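Local coordinates for biotin protein ligase-like protein of unknown function (Silicibacter sp., PDB 3BFM), which is of unknown function but resembles biotin protein ligases and belongs to the biotin/lipoate A/B protein ligase family, at residues 73-78 against 161-166; 85-90 against 98-103; 89-94 against 184-189; 131-136 against 143-148. All coordinates share one frame; numbering follows the deposited sequence.

Contact 1: residues 73-78 against 161-166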
# COMPACT_ATOMS: atom_id res chain seq x y z
N VAL A 73 -11.14 -2.79 -14.61
CA VAL A 73 -12.05 -1.75 -14.11
C VAL A 73 -11.25 -0.52 -13.71
O VAL A 73 -11.63 0.64 -14.00
CB VAL A 73 -12.88 -2.25 -12.91
CG1 VAL A 73 -13.74 -1.13 -12.35
CG2 VAL A 73 -13.75 -3.45 -13.27
N GLY A 74 -10.14 -0.77 -13.03
CA GLY A 74 -9.21 0.32 -12.70
C GLY A 74 -8.82 1.16 -13.91
O GLY A 74 -8.83 2.41 -13.87
N PHE A 75 -8.46 0.49 -15.00
CA PHE A 75 -8.11 1.16 -16.25
C PHE A 75 -9.25 1.93 -16.89
O PHE A 75 -9.07 3.07 -17.34
CB PHE A 75 -7.55 0.18 -17.26
CG PHE A 75 -7.16 0.82 -18.54
CD1 PHE A 75 -5.96 1.53 -18.63
CD2 PHE A 75 -8.00 0.82 -19.65
CE1 PHE A 75 -5.59 2.15 -19.79
CE2 PHE A 75 -7.62 1.47 -20.82
CZ PHE A 75 -6.41 2.14 -20.87
N GLN A 76 -10.41 1.29 -17.01
CA GLN A 76 -11.58 2.00 -17.54
C GLN A 76 -11.88 3.27 -16.73
O GLN A 76 -12.15 4.32 -17.31
CB GLN A 76 -12.79 1.08 -17.61
CG GLN A 76 -14.03 1.73 -18.28
CD GLN A 76 -14.82 2.67 -17.38
OE1 GLN A 76 -14.78 2.59 -16.16
NE2 GLN A 76 -15.54 3.58 -18.00
N ASN A 77 -11.81 3.18 -15.39
CA ASN A 77 -12.08 4.34 -14.54
C ASN A 77 -11.02 5.42 -14.71
O ASN A 77 -11.33 6.61 -14.73
CB ASN A 77 -12.05 3.96 -13.05
CG ASN A 77 -13.20 3.06 -12.59
OD1 ASN A 77 -13.29 2.80 -11.39
ND2 ASN A 77 -14.03 2.57 -13.48
N ALA A 78 -9.77 4.98 -14.82
CA ALA A 78 -8.62 5.85 -14.98
C ALA A 78 -8.72 6.60 -16.30
O ALA A 78 -8.64 7.81 -16.33
CB ALA A 78 -7.30 5.04 -14.89
N GLU A 161 -0.47 7.19 -13.39
CA GLU A 161 -0.78 7.51 -12.01
C GLU A 161 -2.20 7.16 -11.68
O GLU A 161 -2.49 6.61 -10.62
CB GLU A 161 -0.60 9.03 -11.79
CG GLU A 161 0.82 9.46 -11.81
CD GLU A 161 0.99 10.98 -11.79
OE1 GLU A 161 -0.00 11.71 -12.05
OE2 GLU A 161 2.12 11.43 -11.48
N SER A 162 -3.10 7.49 -12.60
CA SER A 162 -4.52 7.27 -12.40
C SER A 162 -4.87 5.78 -12.39
O SER A 162 -5.70 5.34 -11.61
CB SER A 162 -5.31 8.01 -13.46
OG SER A 162 -6.66 8.03 -13.11
N TRP A 163 -4.21 5.01 -13.25
CA TRP A 163 -4.45 3.57 -13.29
C TRP A 163 -4.08 3.00 -11.90
O TRP A 163 -4.87 2.30 -11.23
CB TRP A 163 -3.67 2.90 -14.39
CG TRP A 163 -3.89 1.41 -14.47
CD1 TRP A 163 -5.09 0.76 -14.61
CD2 TRP A 163 -2.88 0.40 -14.47
NE1 TRP A 163 -4.88 -0.58 -14.68
CE2 TRP A 163 -3.54 -0.84 -14.60
CE3 TRP A 163 -1.49 0.43 -14.36
CZ2 TRP A 163 -2.85 -2.06 -14.60
CZ3 TRP A 163 -0.79 -0.78 -14.35
CH2 TRP A 163 -1.47 -2.01 -14.49
N ALA A 164 -2.87 3.33 -11.45
CA ALA A 164 -2.42 2.85 -10.14
C ALA A 164 -3.40 3.19 -9.02
O ALA A 164 -3.75 2.31 -8.20
CB ALA A 164 -1.02 3.36 -9.83
N ARG A 165 -3.86 4.43 -8.97
CA ARG A 165 -4.80 4.88 -7.96
C ARG A 165 -6.13 4.16 -8.05
O ARG A 165 -6.65 3.66 -7.03
CB ARG A 165 -5.08 6.38 -8.04
CG ARG A 165 -4.15 7.24 -7.27
CD ARG A 165 -4.74 8.64 -7.05
NE ARG A 165 -5.31 9.21 -8.27
CZ ARG A 165 -4.62 9.80 -9.26
NH1 ARG A 165 -3.29 9.89 -9.23
NH2 ARG A 165 -5.28 10.28 -10.31
N HIS A 166 -6.70 4.06 -9.24
CA HIS A 166 -7.97 3.35 -9.33
C HIS A 166 -7.87 1.83 -9.12
O HIS A 166 -8.75 1.24 -8.51
CB HIS A 166 -8.66 3.64 -10.67
CG HIS A 166 -9.29 4.98 -10.75
ND1 HIS A 166 -8.64 6.07 -11.26
CD2 HIS A 166 -10.52 5.41 -10.38
CE1 HIS A 166 -9.44 7.13 -11.19
NE2 HIS A 166 -10.58 6.75 -10.66
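Ser-162 O takes two bonds from His-166, whose ring packs on Asn-77 and Ala-78: the helical one from N and a second from ND1 at 3.0 Å, reaching the carbonyl from opposite faces of its plane. Held in this way, the imidazole sets one face over the peptide that joins Asn-77 to Ala-78. Asn-77 CB comes within 3.4 Å of His-166 CD2, with amide and ring planes nearly perpendicular; the amide is itself held by Asn-77 ND2 to Gln-76 OE1 and by Trp-170 NE1 to Asn-77 OD1. Gly-74 offers bare backbone here, its O 3.4 Å from His-166 CB. Trp-163 CG is anti to the backbone N (chi1 -180°); CD1, at the indole edge, lies 3.4 Å from Phe-75 N, and NE1 bonds Cys-71 O. The Phe-75 ring points an edge at the indole face in an offset edge-to-face pair, planes 73° apart. Ala-78 CB lies 3.5 Å from Trp-163 N. The axes of the two segments pass 7.9 Å apart at 130°, a close helix-helix crossing through small residues; helices 67-82 and 156-175 here back onto strands 48-55 and 123-130 of the ligase-like alpha/beta domain.

Contact 2: residues 85-90 against 98-103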
# COMPACT_ATOMS: atom_id res chain seq x y z
N PRO A 85 -15.74 12.20 -22.79
CA PRO A 85 -16.77 11.24 -22.39
C PRO A 85 -17.29 10.36 -23.51
O PRO A 85 -17.83 9.30 -23.25
CB PRO A 85 -17.89 12.13 -21.86
CG PRO A 85 -17.66 13.44 -22.48
CD PRO A 85 -16.19 13.59 -22.64
N GLU A 86 -17.11 10.78 -24.75
CA GLU A 86 -17.51 9.95 -25.88
C GLU A 86 -16.60 8.75 -26.11
O GLU A 86 -16.98 7.82 -26.82
CB GLU A 86 -17.58 10.78 -27.16
CG GLU A 86 -16.29 11.52 -27.48
CD GLU A 86 -16.23 12.92 -26.86
OE1 GLU A 86 -17.01 13.22 -25.93
OE2 GLU A 86 -15.37 13.71 -27.31
N VAL A 87 -15.39 8.75 -25.54
CA VAL A 87 -14.48 7.60 -25.70
C VAL A 87 -14.97 6.40 -24.89
O VAL A 87 -15.08 6.51 -23.68
CB VAL A 87 -13.04 7.91 -25.27
CG1 VAL A 87 -12.17 6.64 -25.40
CG2 VAL A 87 -12.49 9.03 -26.12
N ALA A 88 -15.30 5.30 -25.56
CA ALA A 88 -15.81 4.11 -24.88
C ALA A 88 -14.68 3.10 -24.63
O ALA A 88 -13.95 2.73 -25.54
CB ALA A 88 -16.91 3.45 -25.70
N VAL A 89 -14.54 2.65 -23.39
CA VAL A 89 -13.60 1.58 -23.09
C VAL A 89 -14.38 0.29 -22.78
O VAL A 89 -15.31 0.30 -21.97
CB VAL A 89 -12.68 1.99 -21.94
CG1 VAL A 89 -11.71 0.92 -21.65
CG2 VAL A 89 -11.93 3.30 -22.33
N HIS A 90 -14.02 -0.81 -23.44
CA HIS A 90 -14.53 -2.13 -23.06
C HIS A 90 -13.40 -3.11 -22.75
O HIS A 90 -12.28 -2.99 -23.27
CB HIS A 90 -15.41 -2.71 -24.17
CG HIS A 90 -16.68 -1.95 -24.38
ND1 HIS A 90 -16.88 -1.13 -25.48
CD2 HIS A 90 -17.80 -1.85 -23.63
CE1 HIS A 90 -18.08 -0.59 -25.41
NE2 HIS A 90 -18.66 -1.01 -24.29
N ARG A 98 -10.38 -2.62 -25.44
CA ARG A 98 -10.96 -2.03 -26.63
C ARG A 98 -11.31 -0.60 -26.39
O ARG A 98 -11.87 -0.26 -25.35
CB ARG A 98 -12.23 -2.77 -27.08
CG ARG A 98 -11.98 -4.23 -27.48
CD ARG A 98 -12.93 -4.70 -28.56
NE ARG A 98 -12.40 -5.94 -29.11
CZ ARG A 98 -12.04 -6.17 -30.38
NH1 ARG A 98 -12.24 -5.27 -31.35
NH2 ARG A 98 -11.54 -7.35 -30.69
N ILE A 99 -10.94 0.25 -27.34
CA ILE A 99 -11.27 1.67 -27.27
C ILE A 99 -12.06 2.00 -28.51
O ILE A 99 -11.62 1.69 -29.62
CB ILE A 99 -9.98 2.53 -27.10
CG1 ILE A 99 -9.33 2.16 -25.76
CG2 ILE A 99 -10.31 3.99 -27.15
CD1 ILE A 99 -8.02 2.93 -25.41
N ASN A 100 -13.25 2.57 -28.30
CA ASN A 100 -14.23 2.79 -29.37
C ASN A 100 -14.39 1.55 -30.26
O ASN A 100 -14.47 1.65 -31.48
CB ASN A 100 -13.80 4.01 -30.20
CG ASN A 100 -13.73 5.29 -29.37
OD1 ASN A 100 -14.53 5.52 -28.47
ND2 ASN A 100 -12.76 6.14 -29.69
N GLY A 101 -14.44 0.38 -29.63
CA GLY A 101 -14.69 -0.88 -30.31
C GLY A 101 -13.49 -1.56 -30.94
O GLY A 101 -13.61 -2.69 -31.40
N ALA A 102 -12.34 -0.89 -30.94
CA ALA A 102 -11.12 -1.39 -31.57
C ALA A 102 -10.10 -1.85 -30.54
O ALA A 102 -9.88 -1.20 -29.53
CB ALA A 102 -10.51 -0.33 -32.44
N ARG A 103 -9.45 -2.97 -30.86
CA ARG A 103 -8.41 -3.53 -30.02
C ARG A 103 -7.28 -2.53 -29.89
O ARG A 103 -6.80 -2.01 -30.89
CB ARG A 103 -7.88 -4.81 -30.63
CG ARG A 103 -6.76 -5.48 -29.90
CD ARG A 103 -7.09 -5.91 -28.40
NE ARG A 103 -5.85 -6.39 -27.83
CZ ARG A 103 -5.33 -7.59 -28.00
NH1 ARG A 103 -6.00 -8.55 -28.65
NH2 ARG A 103 -4.14 -7.85 -27.50
O HOH W 1 -14.64 0.05 -26.67
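Val-89 and Ile-99 form a non-hydrogen-bonded antiparallel pair, and the backbone bonds lie on either side of it. On one side His-90 and Arg-98 exchange two bonds, His-90 N to Arg-98 O at 2.9 Å and Arg-98 N to His-90 O at the same length. On the other, Asn-100 N gives a 2.9 Å bond to Ala-88 O. The return bond comes from a side chain: Ala-88 N donates to Asn-100 OD1 at 3.0 Å, nearly straight at 165° but tilted from the amide plane. Asn-100 CG stands beside its own backbone N (chi1 -60°); OD1 serves where a main-chain carbonyl would in a regular pair, Asn-100 O having been turned away, and ND2 bonds Glu-149 OE1. The turn, type I' from Ile-99 to Ala-102, leads strand 96-99 into 102-111, while 89-91 and 96-99 make the preceding beta hairpin, so the three run as an antiparallel meander at one end of the mixed sheet. Polar side-chain contacts gather around the turn. A water donates to Ala-88 O, accepts from Gly-101 N and lies 2.8 Å from His-90 ND1, with which it also shares a hydrogen bond. Arg-98 NH1 curls back to Gly-101 O at 2.9 Å, Gly-101 O lying in the guanidinium plane. Apolar contact is on the face of Val-89 and Ile-99: Val-87 CG1 meets Ile-99 CG2 at 3.7 Å, the side chains crossing obliquely, and Leu-79 of helix 67-82 touches both Val-89 and Ile-99.

Contact 3: residues 89-94 against 184-189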
# COMPACT_ATOMS: atom_id res chain seq x y z
N VAL A 89 -14.54 2.65 -23.39
CA VAL A 89 -13.60 1.58 -23.09
C VAL A 89 -14.38 0.29 -22.78
O VAL A 89 -15.31 0.30 -21.97
CB VAL A 89 -12.68 1.99 -21.94
CG1 VAL A 89 -11.71 0.92 -21.65
CG2 VAL A 89 -11.93 3.30 -22.33
N HIS A 90 -14.02 -0.81 -23.44
CA HIS A 90 -14.53 -2.13 -23.06
C HIS A 90 -13.40 -3.11 -22.75
O HIS A 90 -12.28 -2.99 -23.27
CB HIS A 90 -15.41 -2.71 -24.17
CG HIS A 90 -16.68 -1.95 -24.38
ND1 HIS A 90 -16.88 -1.13 -25.48
CD2 HIS A 90 -17.80 -1.85 -23.63
CE1 HIS A 90 -18.08 -0.59 -25.41
NE2 HIS A 90 -18.66 -1.01 -24.29
N LEU A 91 -13.72 -4.08 -21.91
CA LEU A 91 -12.77 -5.06 -21.41
C LEU A 91 -13.08 -6.44 -21.94
O LEU A 91 -14.19 -6.95 -21.76
CB LEU A 91 -12.81 -5.08 -19.88
CG LEU A 91 -12.58 -3.77 -19.11
CD1 LEU A 91 -12.88 -3.97 -17.58
CD2 LEU A 91 -11.15 -3.22 -19.38
N ASP A 92 -12.12 -7.06 -22.60
CA ASP A 92 -12.28 -8.45 -22.97
C ASP A 92 -12.00 -9.38 -21.76
O ASP A 92 -11.16 -9.11 -20.88
CB ASP A 92 -11.38 -8.80 -24.15
CG ASP A 92 -11.75 -10.10 -24.83
OD1 ASP A 92 -11.73 -11.16 -24.15
OD2 ASP A 92 -12.02 -10.06 -26.07
N TRP A 93 -12.69 -10.52 -21.75
CA TRP A 93 -12.50 -11.49 -20.69
C TRP A 93 -11.03 -11.90 -20.56
O TRP A 93 -10.51 -12.11 -19.45
CB TRP A 93 -13.37 -12.72 -21.01
CG TRP A 93 -13.23 -13.83 -20.07
CD1 TRP A 93 -13.82 -13.97 -18.87
CD2 TRP A 93 -12.42 -14.98 -20.26
NE1 TRP A 93 -13.42 -15.14 -18.28
CE2 TRP A 93 -12.54 -15.78 -19.11
CE3 TRP A 93 -11.57 -15.39 -21.28
CZ2 TRP A 93 -11.87 -16.99 -18.98
CZ3 TRP A 93 -10.90 -16.58 -21.14
CH2 TRP A 93 -11.05 -17.37 -20.01
N ASN A 94 -10.36 -12.01 -21.70
CA ASN A 94 -8.94 -12.45 -21.78
C ASN A 94 -7.92 -11.38 -21.47
O ASN A 94 -6.72 -11.63 -21.52
CB ASN A 94 -8.61 -13.11 -23.10
CG ASN A 94 -8.63 -12.16 -24.30
OD1 ASN A 94 -8.60 -10.92 -24.18
ND2 ASN A 94 -8.77 -12.75 -25.49
N GLY A 184 -20.37 -6.62 -10.94
CA GLY A 184 -21.30 -5.72 -11.62
C GLY A 184 -20.61 -4.67 -12.44
O GLY A 184 -21.00 -4.42 -13.58
N GLU A 185 -19.57 -4.04 -11.88
CA GLU A 185 -18.83 -3.02 -12.62
C GLU A 185 -18.24 -3.63 -13.87
O GLU A 185 -18.32 -3.02 -14.96
CB GLU A 185 -17.70 -2.44 -11.77
CG GLU A 185 -18.16 -1.59 -10.62
CD GLU A 185 -19.02 -0.42 -11.04
OE1 GLU A 185 -18.64 0.27 -12.02
OE2 GLU A 185 -20.07 -0.19 -10.40
N TRP A 186 -17.65 -4.82 -13.72
CA TRP A 186 -16.97 -5.50 -14.83
C TRP A 186 -17.95 -5.93 -15.92
O TRP A 186 -17.72 -5.72 -17.12
CB TRP A 186 -16.12 -6.69 -14.34
CG TRP A 186 -15.29 -7.23 -15.42
CD1 TRP A 186 -14.05 -6.80 -15.80
CD2 TRP A 186 -15.66 -8.25 -16.34
NE1 TRP A 186 -13.63 -7.48 -16.92
CE2 TRP A 186 -14.59 -8.40 -17.25
CE3 TRP A 186 -16.76 -9.10 -16.46
CZ2 TRP A 186 -14.60 -9.32 -18.26
CZ3 TRP A 186 -16.77 -10.04 -17.50
CH2 TRP A 186 -15.70 -10.14 -18.38
N ARG A 187 -19.09 -6.48 -15.51
CA ARG A 187 -20.10 -6.90 -16.48
C ARG A 187 -20.55 -5.75 -17.39
O ARG A 187 -20.73 -5.96 -18.58
CB ARG A 187 -21.31 -7.55 -15.78
CG ARG A 187 -22.53 -7.74 -16.67
CD ARG A 187 -23.67 -8.42 -15.93
NE ARG A 187 -24.61 -8.99 -16.90
CZ ARG A 187 -24.54 -10.23 -17.40
NH1 ARG A 187 -23.58 -11.08 -17.04
NH2 ARG A 187 -25.46 -10.63 -18.27
N GLY A 188 -20.69 -4.55 -16.84
CA GLY A 188 -21.06 -3.39 -17.64
C GLY A 188 -20.06 -2.98 -18.70
O GLY A 188 -20.42 -2.33 -19.68
N LEU A 189 -18.79 -3.34 -18.49
CA LEU A 189 -17.70 -3.04 -19.40
C LEU A 189 -17.30 -4.18 -20.29
O LEU A 189 -16.48 -4.01 -21.22
CB LEU A 189 -16.49 -2.60 -18.59
CG LEU A 189 -16.74 -1.39 -17.69
CD1 LEU A 189 -15.51 -1.15 -16.81
CD2 LEU A 189 -17.08 -0.15 -18.53
O HOH W 2 -11.20 -8.53 -18.13
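Edge strand 89-91 of the mixed sheet meets helix 179-189 through Leu-91 and Leu-189, the segment axes 7.7 Å apart at 111°. Leu-91 N, on the edge of the strand turned away from strand 96-99, gives Leu-189 O a bond of 2.8 Å and 170°, arriving above the carbonyl plane. The same oxygen touches the edge of the His-90 ring, 3.5 Å from CD2, so it is flanked by backbone N-H and imidazole C-H. Leu-91 CD1 touches both helix side chains. Its CG stands beside the backbone N (chi1 -56°), and CD1 lies 3.5 Å from Trp-186 CD1 and 3.9 Å from Leu-189 CD1; the two leucines lie side by side, pointing the same way. Trp-186 is buried with its indole nitrogen paired: a water accepts from NE1 at 2.9 Å and donates to Asp-92 O at 2.8 Å, bridging the helix and the backbone at Asp-92. The six-membered end of the indole meets that backbone with its edge, CZ2 3.9 Å from Trp-93 CA. Asp-92 faces the other way and closes an Asx turn by accepting from Asn-94 N, while the same OD1 forms a salt bridge with Arg-197. Trp-93 NE1 bonds Phe-213 O, and Val-209 touches both tryptophans. The arrangement is a helix whose C-terminal part packs on the outermost strand of an alpha/beta sheet, placed at the junction between the ligase-like domain and the small C-terminal beta region, which is assigned to an SH3-clan family.

Contact 4: residues 131-136 against 143-148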
# COMPACT_ATOMS: atom_id res chain seq x y z
N LEU A 131 0.03 4.18 -27.87
CA LEU A 131 -0.35 5.59 -27.83
C LEU A 131 -0.46 6.13 -29.25
O LEU A 131 -1.43 6.79 -29.57
CB LEU A 131 0.66 6.37 -27.03
CG LEU A 131 0.79 5.95 -25.57
CD1 LEU A 131 1.92 6.80 -24.91
CD2 LEU A 131 -0.50 6.11 -24.79
N TRP A 132 0.53 5.85 -30.09
CA TRP A 132 0.45 6.07 -31.53
C TRP A 132 0.62 4.73 -32.24
O TRP A 132 1.25 3.83 -31.70
CB TRP A 132 1.59 6.96 -31.98
CG TRP A 132 1.51 8.34 -31.42
CD1 TRP A 132 2.38 8.91 -30.57
CD2 TRP A 132 0.51 9.34 -31.71
NE1 TRP A 132 2.00 10.18 -30.30
CE2 TRP A 132 0.85 10.47 -30.99
CE3 TRP A 132 -0.62 9.38 -32.53
CZ2 TRP A 132 0.08 11.64 -31.02
CZ3 TRP A 132 -1.39 10.52 -32.56
CH2 TRP A 132 -1.03 11.65 -31.81
N PRO A 133 0.08 4.59 -33.44
CA PRO A 133 0.21 3.25 -34.07
C PRO A 133 1.64 2.96 -34.50
O PRO A 133 2.30 3.84 -35.01
CB PRO A 133 -0.72 3.34 -35.29
CG PRO A 133 -1.53 4.56 -35.11
CD PRO A 133 -0.72 5.50 -34.27
N GLU A 134 2.11 1.75 -34.27
CA GLU A 134 3.42 1.34 -34.78
C GLU A 134 3.25 0.85 -36.21
O GLU A 134 2.56 -0.14 -36.45
CB GLU A 134 4.03 0.25 -33.90
CG GLU A 134 3.08 -0.84 -33.47
N GLY A 135 3.85 1.55 -37.17
CA GLY A 135 3.68 1.24 -38.60
C GLY A 135 4.90 0.61 -39.26
O GLY A 135 5.00 0.58 -40.50
N ASP A 136 5.79 0.08 -38.43
CA ASP A 136 7.07 -0.48 -38.88
C ASP A 136 6.95 -1.86 -39.55
O ASP A 136 7.91 -2.34 -40.16
CB ASP A 136 8.04 -0.57 -37.68
CG ASP A 136 7.54 -1.51 -36.59
OD1 ASP A 136 6.30 -1.67 -36.43
OD2 ASP A 136 8.38 -2.10 -35.87
N GLU A 143 -5.63 -2.70 -33.35
CA GLU A 143 -6.31 -2.08 -34.47
C GLU A 143 -6.30 -0.55 -34.43
O GLU A 143 -6.54 0.10 -35.45
CB GLU A 143 -7.75 -2.60 -34.52
CG GLU A 143 -7.82 -4.10 -34.50
CD GLU A 143 -9.23 -4.68 -34.35
OE1 GLU A 143 -10.03 -4.23 -33.49
OE2 GLU A 143 -9.52 -5.64 -35.10
N THR A 144 -6.01 0.02 -33.27
CA THR A 144 -5.91 1.47 -33.13
C THR A 144 -4.88 1.78 -32.04
O THR A 144 -4.14 0.90 -31.62
CB THR A 144 -7.28 2.10 -32.79
OG1 THR A 144 -7.22 3.53 -32.94
CG2 THR A 144 -7.73 1.75 -31.38
N ALA A 145 -4.84 3.03 -31.63
CA ALA A 145 -3.94 3.49 -30.59
C ALA A 145 -4.66 4.63 -29.91
O ALA A 145 -5.52 5.29 -30.50
CB ALA A 145 -2.62 3.96 -31.17
N LEU A 146 -4.30 4.88 -28.65
CA LEU A 146 -5.01 5.82 -27.81
C LEU A 146 -5.17 7.20 -28.43
O LEU A 146 -6.26 7.76 -28.40
CB LEU A 146 -4.32 5.99 -26.46
CG LEU A 146 -5.18 6.65 -25.38
CD1 LEU A 146 -6.31 5.76 -24.93
CD2 LEU A 146 -4.24 7.01 -24.21
N TYR A 147 -4.07 7.74 -28.96
CA TYR A 147 -4.09 9.10 -29.47
C TYR A 147 -4.74 9.17 -30.84
O TYR A 147 -5.03 10.26 -31.34
CB TYR A 147 -2.67 9.71 -29.47
CG TYR A 147 -2.10 9.91 -28.09
CD1 TYR A 147 -2.92 10.18 -27.01
CD2 TYR A 147 -0.73 9.87 -27.87
CE1 TYR A 147 -2.39 10.35 -25.75
CE2 TYR A 147 -0.19 10.05 -26.62
CZ TYR A 147 -1.02 10.30 -25.56
OH TYR A 147 -0.46 10.48 -24.30
N ALA A 148 -4.97 8.01 -31.44
CA ALA A 148 -5.76 7.93 -32.66
C ALA A 148 -7.26 8.01 -32.35
O ALA A 148 -8.06 8.26 -33.25
CB ALA A 148 -5.43 6.63 -33.44
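Two irregular runs of one loop come together at Leu-131 and Leu-146, CA atoms 4.7 Å apart, where Tyr-147 N, in the 3-10 segment 146-148, donates to Leu-131 O at 2.9 Å, in the carbonyl plane. Tyr-147 lies over the face of Trp-132. Its CB is 3.4 Å from the centroid of the indole six-membered ring and 12° off the normal, a CH-pi contact over the face. The phenol ring follows with an edge turned to the same indole, CD2 3.5 Å from Trp-132 CE2, the planes 60° apart: an edge-to-face pair in which the side chains cross at about a right angle. Tyr-147 CG stands beside the backbone N (chi1 -66°), and beyond it the ring reaches Leu-131, CE2 3.8 Å from CB; its OH bonds Val-154 O. Leu-131 CD2 and Leu-146 CD2 meet at 3.9 Å, side by side, against Ala-156 and Leu-159 of helix 156-175. Ala-145 CB also packs against backbone, 3.5 Å from Trp-132 C, with Pro-133 CD 3.9 Å away. Trp-132 is exposed and touches a crystal neighbour, so its pose may partly reflect the lattice. With a single hydrogen bond across the two runs, the closure depends mostly on apolar and aromatic contact, buried at the leucines and grading to solvent at the indole.

Overall arrangement
Contacts 2 and 3 share Val-89 and His-90: strand 89-91 pairs with 96-99 in one and meets helix 179-189 in the other, their centres 11 Å apart. The centres of contacts 1 and 3 are about 14 Å apart, and Val-73 and Gln-76 pack on Leu-91, Trp-186 and Leu-189; helix 67-82 is followed by strand 89-91, and helix 156-175 by helix 179-189, so the segments alternate along the chain. Contact 4 follows contact 2 and touches it through Arg-103 and Ile-99, but stands about 21 Å from contact 1, centre to centre. The three helices, the 89-91/96-99 sheet end and the 131-148 loop thus pack together within the ligase-like part of the chain.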